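Local coordinates for protein putative surface-anchored fimbrial subunit (Corynebacterium diphtheriae, PDB 3HR6) that probably forms the shaft of adhesive surface pili as their major subunit, a chain of tandem Ig-like modules stabilised by isopeptide and disulfide bonds, at residues V101-E104 with A110-R113; T173-I178 with T182-F187. All coordinates share one frame; numbering follows the deposited sequence.

Interaction 1: residues V101-E104 with A110-R113; sequences VVQE and AVVR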
loop_
_atom_site.group_PDB
_atom_site.type_symbol
_atom_site.label_atom_id
_atom_site.label_comp_id
_atom_site.label_asym_id
_atom_site.label_seq_id
_atom_site.Cartn_x
_atom_site.Cartn_y
_atom_site.Cartn_z
ATOM N N VAL A 101 -15.337 2.687 -27.496
ATOM C CA VAL A 101 -14.158 3.084 -26.752
ATOM C C VAL A 101 -14.316 2.594 -25.318
ATOM O O VAL A 101 -15.293 2.941 -24.641
ATOM C CB VAL A 101 -13.961 4.637 -26.772
ATOM C CG1 VAL A 101 -12.880 5.075 -25.786
ATOM C CG2 VAL A 101 -13.653 5.122 -28.194
ATOM N N VAL A 102 -13.361 1.806 -24.856
ATOM C CA VAL A 102 -13.425 1.225 -23.512
ATOM C C VAL A 102 -12.237 1.710 -22.699
ATOM O O VAL A 102 -11.107 1.351 -22.978
ATOM C CB VAL A 102 -13.444 -0.324 -23.536
ATOM C CG1 VAL A 102 -13.445 -0.898 -22.105
ATOM C CG2 VAL A 102 -14.662 -0.827 -24.296
ATOM N N GLN A 103 -12.469 2.521 -21.680
ATOM C CA GLN A 103 -11.387 2.807 -20.738
ATOM C C GLN A 103 -11.081 1.558 -19.917
ATOM O O GLN A 103 -11.989 0.867 -19.466
ATOM C CB GLN A 103 -11.695 3.945 -19.773
ATOM C CG GLN A 103 -10.428 4.369 -19.037
ATOM C CD GLN A 103 -10.559 5.643 -18.218
ATOM O OE1 GLN A 103 -11.624 6.284 -18.158
ATOM N NE2 GLN A 103 -9.450 6.035 -17.580
ATOM N N GLU A 104 -9.797 1.319 -19.703
ATOM C CA GLU A 104 -9.323 0.108 -19.047
ATOM C C GLU A 104 -8.825 0.436 -17.648
ATOM O O GLU A 104 -8.613 1.584 -17.288
ATOM C CB GLU A 104 -8.189 -0.472 -19.844
ATOM C CG GLU A 104 -8.554 -0.824 -21.295
ATOM C CD GLU A 104 -9.370 -2.098 -21.447
ATOM O OE1 GLU A 104 -9.986 -2.575 -20.478
ATOM O OE2 GLU A 104 -9.403 -2.618 -22.577
ATOM N N ALA A 110 -4.597 4.599 -11.055
ATOM C CA ALA A 110 -5.919 4.062 -10.855
ATOM C C ALA A 110 -6.967 5.178 -10.745
ATOM O O ALA A 110 -6.769 6.175 -10.047
ATOM C CB ALA A 110 -5.929 3.213 -9.614
ATOM N N VAL A 111 -8.036 5.012 -11.508
ATOM C CA VAL A 111 -9.199 5.919 -11.472
ATOM C C VAL A 111 -10.530 5.142 -11.499
ATOM O O VAL A 111 -10.570 3.974 -11.883
ATOM C CB VAL A 111 -9.160 6.885 -12.685
ATOM C CG1 VAL A 111 -7.913 7.808 -12.696
ATOM C CG2 VAL A 111 -9.246 6.092 -14.031
ATOM N N VAL A 112 -11.642 5.845 -11.239
ATOM C CA VAL A 112 -12.964 5.325 -11.491
ATOM C C VAL A 112 -13.204 5.631 -12.970
ATOM O O VAL A 112 -13.400 6.779 -13.372
ATOM C CB VAL A 112 -14.044 5.962 -10.592
ATOM C CG1 VAL A 112 -15.421 5.328 -10.846
ATOM C CG2 VAL A 112 -13.634 5.801 -9.095
ATOM N N ARG A 113 -13.109 4.588 -13.767
ATOM C CA ARG A 113 -13.018 4.713 -15.221
ATOM C C ARG A 113 -14.315 5.066 -15.857
ATOM O O ARG A 113 -15.384 4.823 -15.307
ATOM C CB ARG A 113 -12.471 3.423 -15.830
ATOM C CG ARG A 113 -13.324 2.217 -15.574
ATOM C CD ARG A 113 -12.882 1.062 -16.448
ATOM N NE ARG A 113 -13.486 -0.195 -16.028
ATOM C CZ ARG A 113 -13.311 -1.353 -16.653
ATOM N NH1 ARG A 113 -12.573 -1.417 -17.755
ATOM N NH2 ARG A 113 -13.890 -2.454 -16.172
#

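Interaction 2: residues T173-I178 with T182-F187; sequences TKIPEI and TKFEGF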
loop_
_atom_site.group_PDB
_atom_site.type_symbol
_atom_site.label_atom_id
_atom_site.label_comp_id
_atom_site.label_asym_id
_atom_site.label_seq_id
_atom_site.Cartn_x
_atom_site.Cartn_y
_atom_site.Cartn_z
ATOM N N THR A 173 -9.024 5.109 3.381
ATOM C CA THR A 173 -9.273 5.352 1.960
ATOM C C THR A 173 -10.499 6.171 1.797
ATOM O O THR A 173 -11.541 5.846 2.311
ATOM C CB THR A 173 -9.466 4.002 1.223
ATOM O OG1 THR A 173 -8.288 3.211 1.387
ATOM C CG2 THR A 173 -9.816 4.148 -0.262
ATOM N N LYS A 174 -10.385 7.246 1.033
ATOM C CA LYS A 174 -11.499 8.111 0.753
ATOM C C LYS A 174 -12.349 7.528 -0.348
ATOM O O LYS A 174 -11.797 7.035 -1.334
ATOM C CB LYS A 174 -10.991 9.493 0.353
ATOM C CG LYS A 174 -10.468 10.170 1.577
ATOM C CD LYS A 174 -10.090 11.591 1.486
ATOM C CE LYS A 174 -9.723 12.129 2.904
ATOM N NZ LYS A 174 -10.813 12.264 3.974
ATOM N N ILE A 175 -13.673 7.574 -0.162
ATOM C CA ILE A 175 -14.582 7.182 -1.226
ATOM C C ILE A 175 -14.761 8.376 -2.146
ATOM O O ILE A 175 -15.288 9.396 -1.711
ATOM C CB ILE A 175 -15.966 6.726 -0.700
ATOM C CG1 ILE A 175 -15.802 5.660 0.376
ATOM C CG2 ILE A 175 -16.836 6.265 -1.869
ATOM C CD1 ILE A 175 -15.049 4.422 -0.080
ATOM N N PRO A 176 -14.355 8.248 -3.428
ATOM C CA PRO A 176 -14.566 9.391 -4.327
ATOM C C PRO A 176 -16.024 9.605 -4.676
ATOM O O PRO A 176 -16.823 8.658 -4.654
ATOM C CB PRO A 176 -13.794 8.970 -5.575
ATOM C CG PRO A 176 -14.004 7.498 -5.621
ATOM C CD PRO A 176 -13.841 7.090 -4.173
ATOM N N GLU A 177 -16.386 10.843 -5.017
ATOM C CA GLU A 177 -17.660 11.089 -5.671
ATOM C C GLU A 177 -17.536 10.633 -7.133
ATOM O O GLU A 177 -16.571 11.012 -7.839
ATOM C CB GLU A 177 -18.124 12.543 -5.590
ATOM C CG GLU A 177 -19.452 12.783 -6.257
ATOM C CD GLU A 177 -19.960 14.204 -6.124
ATOM O OE1 GLU A 177 -19.278 15.007 -5.470
ATOM O OE2 GLU A 177 -21.049 14.468 -6.665
ATOM N N ILE A 178 -18.483 9.803 -7.552
ATOM C CA ILE A 178 -18.502 9.285 -8.925
ATOM C C ILE A 178 -19.689 9.860 -9.721
ATOM O O ILE A 178 -20.637 10.418 -9.165
ATOM C CB ILE A 178 -18.477 7.750 -8.970
ATOM C CG1 ILE A 178 -19.791 7.164 -8.438
ATOM C CG2 ILE A 178 -17.199 7.196 -8.235
ATOM C CD1 ILE A 178 -19.846 5.617 -8.506
ATOM N N THR A 182 -24.140 6.354 -11.808
ATOM C CA THR A 182 -23.218 5.215 -12.014
ATOM C C THR A 182 -22.921 4.536 -10.702
ATOM O O THR A 182 -23.167 5.087 -9.629
ATOM C CB THR A 182 -21.880 5.588 -12.726
ATOM O OG1 THR A 182 -21.080 6.492 -11.931
ATOM C CG2 THR A 182 -22.168 6.193 -14.083
ATOM N N LYS A 183 -22.397 3.317 -10.786
ATOM C CA LYS A 183 -22.043 2.554 -9.590
ATOM C C LYS A 183 -20.589 2.161 -9.632
ATOM O O LYS A 183 -19.981 2.075 -10.697
ATOM C CB LYS A 183 -22.923 1.293 -9.490
ATOM C CG LYS A 183 -24.391 1.597 -9.427
ATOM C CD LYS A 183 -24.758 1.965 -8.006
ATOM C CE LYS A 183 -26.134 2.558 -7.929
ATOM N NZ LYS A 183 -26.626 2.438 -6.530
ATOM N N PHE A 184 -20.013 1.953 -8.450
ATOM C CA PHE A 184 -18.704 1.404 -8.363
ATOM C C PHE A 184 -18.728 0.001 -8.960
ATOM O O PHE A 184 -19.679 -0.738 -8.752
ATOM C CB PHE A 184 -18.216 1.358 -6.909
ATOM C CG PHE A 184 -17.771 2.685 -6.386
ATOM C CD1 PHE A 184 -16.503 3.134 -6.646
ATOM C CD2 PHE A 184 -18.627 3.474 -5.635
ATOM C CE1 PHE A 184 -16.071 4.355 -6.155
ATOM C CE2 PHE A 184 -18.217 4.700 -5.156
ATOM C CZ PHE A 184 -16.935 5.134 -5.403
ATOM N N GLU A 185 -17.671 -0.351 -9.694
ATOM C CA GLU A 185 -17.532 -1.704 -10.241
ATOM C C GLU A 185 -17.167 -2.674 -9.134
ATOM O O GLU A 185 -17.470 -3.869 -9.221
ATOM C CB GLU A 185 -16.389 -1.802 -11.241
ATOM C CG GLU A 185 -16.493 -1.049 -12.526
ATOM C CD GLU A 185 -15.186 -1.207 -13.277
ATOM O OE1 GLU A 185 -14.686 -2.349 -13.403
ATOM O OE2 GLU A 185 -14.618 -0.204 -13.711
ATOM N N GLY A 186 -16.517 -2.147 -8.105
ATOM C CA GLY A 186 -16.027 -2.949 -6.998
ATOM C C GLY A 186 -15.158 -2.044 -6.180
ATOM O O GLY A 186 -14.975 -0.891 -6.537
ATOM N N PHE A 187 -14.610 -2.551 -5.083
ATOM C CA PHE A 187 -13.802 -1.708 -4.223
ATOM C C PHE A 187 -12.950 -2.619 -3.367
ATOM O O PHE A 187 -13.463 -3.317 -2.495
ATOM C CB PHE A 187 -14.670 -0.767 -3.377
ATOM C CG PHE A 187 -13.994 0.543 -3.045
ATOM C CD1 PHE A 187 -14.010 1.588 -3.939
ATOM C CD2 PHE A 187 -13.336 0.721 -1.861
ATOM C CE1 PHE A 187 -13.427 2.784 -3.645
ATOM C CE2 PHE A 187 -12.697 1.939 -1.587
ATOM C CZ PHE A 187 -12.750 2.942 -2.470
#

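Interaction 1: residues V101-E104 with A110-R113
Q103 and R113 lie alongside each other with their side chains running in opposite directions, and this pair makes the tight half of the contact. The Q103 chain leaves with CG opposite the backbone N (chi1 -168°) and stays extended, which carries its amide past the R113 backbone: CD of Q103 rests 3.8 Å from CB of R113, while OE1 of Q103 accepts a hydrogen bond from the backbone N of S114. At a right angle to this chain comes V111, whose CG2 packs 3.6 Å from NE2 of Q103. The R113 chain, extended from CG to NE, reaches the Q103 carbonyl, where NH1 donates to O of Q103 at 2.9 Å, with an N-H...O angle of 152°. The donor meets a lone pair in the plane of that carbonyl. In the N-terminal pilin domain, the first segment lies on strand 97-103, whereas the short, weakly bonded strand 111-112 pairs with strand 131-143; the two meet through side-chain packing and a side-chain-to-backbone hydrogen bond, not as neighbouring strands of a sheet. Toward the partly exposed side the fit is looser. Here OE1 of E104 approaches R113 NH1 only at 3.9 Å, a long salt bridge, the carboxylate and guanidinium planes 28° apart. The other carboxylate oxygen, OE2, is engaged by T40 OG1, and R113 NE has E185 as its stronger partner.

Interaction 2: residues T173-I178 with T182-F187
The chi1 of I178 (69°) places CG1 between its backbone N and carbonyl carbon, and an extended chi2 carries CD1 onward across F184, whose ring is set to meet it by a CG opposite its own carbonyl carbon (chi1 -77°). CD1 of I178 thus sits over one face of the F184 ring, 4.0 Å from the centroid and offset toward the rim, in a CH-pi contact. The second branch of the same isoleucine serves the end of the ring: CG2 of I178 comes within 3.5 Å of CZ of F184. P176 approaches that ring in its plane, with CG 3.8 Å from CZ of F184. I175 bridges the two aromatics, its CG2 lying 3.7 Å from CZ of F184 and its bent CD1 branch 3.6 Å from CZ of F187. T173 completes the far end by bringing CG2 to the edge of the F187 ring, 3.9 Å from CE2. The segments run in nearly opposite directions: the end of strand 166-174 with the loop residues after it, and the returning part of the loop before strand 187-192. These strands belong to different sheets of the Cna-B-like, Ig-like module, and the two aromatic rings pack in the crossing between the sheets. At the turn, T182 OG1 is hydrogen-bonded to O of A179 and also lies 3.7 Å from CD1 of I178. Between the segments there is no hydrogen bond: apolar and CH-pi contacts hold them, which suggests that their fit rests more on shape and apolar burial than on directed polar bonds.

Interaction 1 comes first along the chain and closes before interaction 2 opens, yet their centres lie only about 13 Å apart. They lie in different domains, the N-terminal pilin domain and the Cna-B-like domain, and share no sheet; what unites them is the surface where the two modules meet. R113 NE and E185 OE2 form a salt bridge at 2.6 Å across it. Beside this, V112 packs against the second module: its CG1 lies 3.7 Å from CG2 of I178, and its side chain also touches P176 and F184. Both contacts therefore shape an interdomain seam, consistent with a fixed arrangement of tandem modules in the pilus shaft.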